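Local structure of amidase, hydantoinase/carbamoylase family (Burkholderia vietnamiensis, 5I4M) at residues Gly151-Pro156 against Arg176-Gly181. The protein probably hydrolyses N-carbamoyl-L-amino acids as a dimeric, zinc-dependent amidase of the peptidase M20 family. Residues are numbered along the deposited sequence; the frame is centred on the assembly and turned at random.
Sequences GSRFAP and RKDVDG
Phe154 and Asp178 bring two irregular loops together, their CA atoms 4.8 Å apart and the touching parts running obliquely, their end-to-end directions 138° apart. No direct backbone hydrogen bond joins them. Instead, one water links Arg153 O to Val179 N and a second links Ala155 N to Lys177 O, while the CA-H of Asp178 points at Arg153 O (CA to O 3.2 Å). The chief polar contact is a side-on salt bridge in which Arg153 gives two N-H groups to one carboxylate oxygen: NE meets the anti lone pair of Asp178 OD2 at 3.0 Å, and NH2 reaches the same OD2 at 2.9 Å. With CG anti to the backbone N (chi1 177°) and the chain extended to NE, Arg153 lies alongside Asp178. Phe154 CZ lies over one face of the Arg153 guanidinium, 3.4 Å above its plane and nearer its border than its centre. The Phe154 ring is nearly parallel to the carboxylate, 7° apart, and its CD2 packs 3.6 Å from Asp178 N. Asp178 OD1, accepting from Asp180 N, forms an Asx turn within the type I turn Asp178-Gly181. At the other end, bent Arg176 lays CD 3.4 Å from Ala155 O, a third water joins that oxygen to NH1, and NE bonds Tyr172 O. Arg153 NH2 also makes a salt bridge to Glu187 OE1, and NH1 a hydrogen bond to Ala54 O. Phe154 packs on Ile184 and Glu187, tying the loop following metal ligand Glu150 to the first half of helix 184-191, with Pro156 reaching Phe344 of strand 337-350 and Val179 touching strand 282-291.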
ATOM      1  N   GLY A 151      11.618  -0.631  14.954  1.00  6.15           N
ATOM      2  CA  GLY A 151      11.150   0.592  14.325  1.00  6.43           C
ATOM      3  C   GLY A 151      10.261   0.385  13.119  1.00 10.66           C
ATOM      4  O   GLY A 151      10.164   1.281  12.273  1.00  9.75           O
ATOM      5  N   SER A 152       9.587  -0.765  13.025  1.00  7.21           N
ATOM      6  CA  SER A 152       8.730  -1.088  11.889  1.00  7.42           C
ATOM      7  C   SER A 152       7.272  -0.709  12.138  1.00  7.34           C
ATOM      8  O   SER A 152       6.668   0.019  11.338  1.00 10.34           O
ATOM      9  CB  SER A 152       8.832  -2.584  11.562  1.00  8.11           C
ATOM     10  OG  SER A 152       7.931  -2.912  10.507  1.00 10.38           O
ATOM     11  N   ARG A 153       6.695  -1.179  13.246  1.00  7.89           N
ATOM     12  CA  ARG A 153       5.301  -0.851  13.551  1.00  7.56           C
ATOM     13  C   ARG A 153       5.167   0.592  14.021  1.00  7.68           C
ATOM     14  O   ARG A 153       4.251   1.310  13.600  1.00  9.74           O
ATOM     15  CB  ARG A 153       4.751  -1.793  14.616  1.00  8.35           C
ATOM     16  CG  ARG A 153       3.321  -1.445  15.012  1.00 10.46           C
ATOM     17  CD  ARG A 153       2.773  -2.326  16.122  1.00  9.50           C
ATOM     18  NE  ARG A 153       1.418  -1.879  16.455  1.00  8.61           N
ATOM     19  CZ  ARG A 153       0.733  -2.249  17.531  1.00 13.44           C
ATOM     20  NH1 ARG A 153       1.267  -3.094  18.415  1.00  9.46           N
ATOM     21  NH2 ARG A 153      -0.492  -1.768  17.714  1.00 11.43           N
ATOM     22  N   PHE A 154       6.051   1.021  14.913  1.00  9.23           N
ATOM     23  CA  PHE A 154       6.203   2.419  15.283  1.00  9.07           C
ATOM     24  C   PHE A 154       7.616   2.807  14.891  1.00 11.04           C
ATOM     25  O   PHE A 154       8.557   2.054  15.154  1.00 11.16           O
ATOM     26  CB  PHE A 154       5.995   2.667  16.786  1.00  8.06           C
ATOM     27  CG  PHE A 154       4.944   1.800  17.429  1.00  7.82           C
ATOM     28  CD1 PHE A 154       5.254   0.515  17.852  1.00 10.27           C
ATOM     29  CD2 PHE A 154       3.674   2.295  17.675  1.00  8.18           C
ATOM     30  CE1 PHE A 154       4.307  -0.282  18.464  1.00 11.89           C
ATOM     31  CE2 PHE A 154       2.711   1.506  18.290  1.00 11.59           C
ATOM     32  CZ  PHE A 154       3.024   0.213  18.683  1.00 13.49           C
ATOM     33  N   ALA A 155       7.765   3.955  14.247  1.00  8.00           N
ATOM     34  CA  ALA A 155       9.088   4.350  13.811  1.00  7.53           C
ATOM     35  C   ALA A 155       9.577   5.550  14.623  1.00 10.59           C
ATOM     36  O   ALA A 155       8.770   6.331  15.128  1.00 11.37           O
ATOM     37  CB  ALA A 155       9.087   4.711  12.318  1.00  7.96           C
ATOM     38  N   PRO A 156      10.887   5.735  14.764  1.00  9.14           N
ATOM     39  CA  PRO A 156      11.956   4.932  14.178  1.00  7.32           C
ATOM     40  C   PRO A 156      12.414   3.797  15.080  1.00  9.01           C
ATOM     41  O   PRO A 156      11.764   3.476  16.079  1.00  9.89           O
ATOM     42  CB  PRO A 156      13.077   5.957  14.000  1.00 14.68           C
ATOM     43  CG  PRO A 156      12.925   6.822  15.197  1.00 12.54           C
ATOM     44  CD  PRO A 156      11.420   6.953  15.402  1.00 12.53           C
ATOM     45  N   ARG A 176       5.202   7.837  19.654  1.00 11.80           N
ATOM     46  CA  ARG A 176       5.354   7.246  18.324  1.00 11.57           C
ATOM     47  C   ARG A 176       4.126   6.409  17.990  1.00  9.10           C
ATOM     48  O   ARG A 176       3.584   5.716  18.852  1.00 11.11           O
ATOM     49  CB  ARG A 176       6.615   6.382  18.247  1.00 10.36           C
ATOM     50  CG  ARG A 176       7.927   7.104  18.589  1.00 11.16           C
ATOM     51  CD  ARG A 176       8.113   8.351  17.746  1.00 10.36           C
ATOM     52  NE  ARG A 176       7.494   9.513  18.376  1.00 11.28           N
ATOM     53  CZ  ARG A 176       7.204  10.646  17.748  1.00 12.89           C
ATOM     54  NH1 ARG A 176       7.477  10.779  16.455  1.00 14.38           N
ATOM     55  NH2 ARG A 176       6.636  11.643  18.414  1.00 13.41           N
ATOM     56  N   LYS A 177       3.677   6.480  16.736  1.00  9.74           N
ATOM     57  CA  LYS A 177       2.379   5.931  16.345  1.00  9.62           C
ATOM     58  C   LYS A 177       2.518   4.853  15.277  1.00 12.97           C
ATOM     59  O   LYS A 177       3.435   4.892  14.446  1.00 10.18           O
ATOM     60  CB  LYS A 177       1.451   7.032  15.797  1.00 16.79           C
ATOM     61  CG  LYS A 177       0.989   8.064  16.813  1.00 28.37           C
ATOM     62  CD  LYS A 177       0.224   9.191  16.124  1.00 30.65           C
ATOM     63  CE  LYS A 177      -0.156  10.308  17.096  1.00 45.19           C
ATOM     64  NZ  LYS A 177      -1.259   9.926  18.031  1.00 46.99           N
ATOM     65  N   ASP A 178       1.572   3.905  15.267  1.00 11.26           N
ATOM     66  CA  ASP A 178       1.545   2.922  14.197  1.00 11.28           C
ATOM     67  C   ASP A 178       0.612   3.414  13.086  1.00 13.76           C
ATOM     68  O   ASP A 178       0.088   4.532  13.131  1.00 16.16           O
ATOM     69  CB  ASP A 178       1.190   1.520  14.735  1.00 10.98           C
ATOM     70  CG  ASP A 178      -0.278   1.342  15.134  1.00 14.90           C
ATOM     71  OD1 ASP A 178      -1.128   2.224  14.911  1.00 13.69           O
ATOM     72  OD2 ASP A 178      -0.590   0.246  15.671  1.00 13.86           O
ATOM     73  N   VAL A 179       0.407   2.581  12.062  1.00 15.07           N
ATOM     74  CA  VAL A 179      -0.369   3.038  10.913  1.00 13.97           C
ATOM     75  C   VAL A 179      -1.824   3.287  11.273  1.00 16.50           C
ATOM     76  O   VAL A 179      -2.530   3.961  10.518  1.00 21.75           O
ATOM     77  CB  VAL A 179      -0.284   2.042   9.739  1.00 21.51           C
ATOM     78  CG1 VAL A 179       1.133   2.036   9.137  1.00 21.99           C
ATOM     79  CG2 VAL A 179      -0.711   0.648  10.192  1.00 18.89           C
ATOM     80  N   ASP A 180      -2.298   2.765  12.404  1.00 17.45           N
ATOM     81  CA  ASP A 180      -3.662   3.013  12.854  1.00 22.20           C
ATOM     82  C   ASP A 180      -3.745   4.128  13.884  1.00 20.39           C
ATOM     83  O   ASP A 180      -4.817   4.354  14.450  1.00 22.44           O
ATOM     84  CB  ASP A 180      -4.272   1.739  13.434  1.00 23.09           C
ATOM     85  CG  ASP A 180      -4.363   0.625  12.422  1.00 28.01           C
ATOM     86  OD1 ASP A 180      -4.672   0.907  11.250  1.00 29.90           O
ATOM     87  OD2 ASP A 180      -4.110  -0.533  12.798  1.00 28.92           O
ATOM     88  N   GLY A 181      -2.643   4.823  14.149  1.00 14.71           N
ATOM     89  CA  GLY A 181      -2.674   5.897  15.113  1.00 16.88           C
ATOM     90  C   GLY A 181      -2.512   5.488  16.558  1.00 16.36           C
ATOM     91  O   GLY A 181      -2.643   6.344  17.439  1.00 19.44           O
TER
HETATM   92  O   HOH W   1       2.281   0.358  11.789  1.00 11.07           O
HETATM   93  O   HOH W   2       5.618   5.581  13.211  1.00 23.40           O
HETATM   94  O   HOH W   3       8.631   8.986  14.288  1.00 25.48           O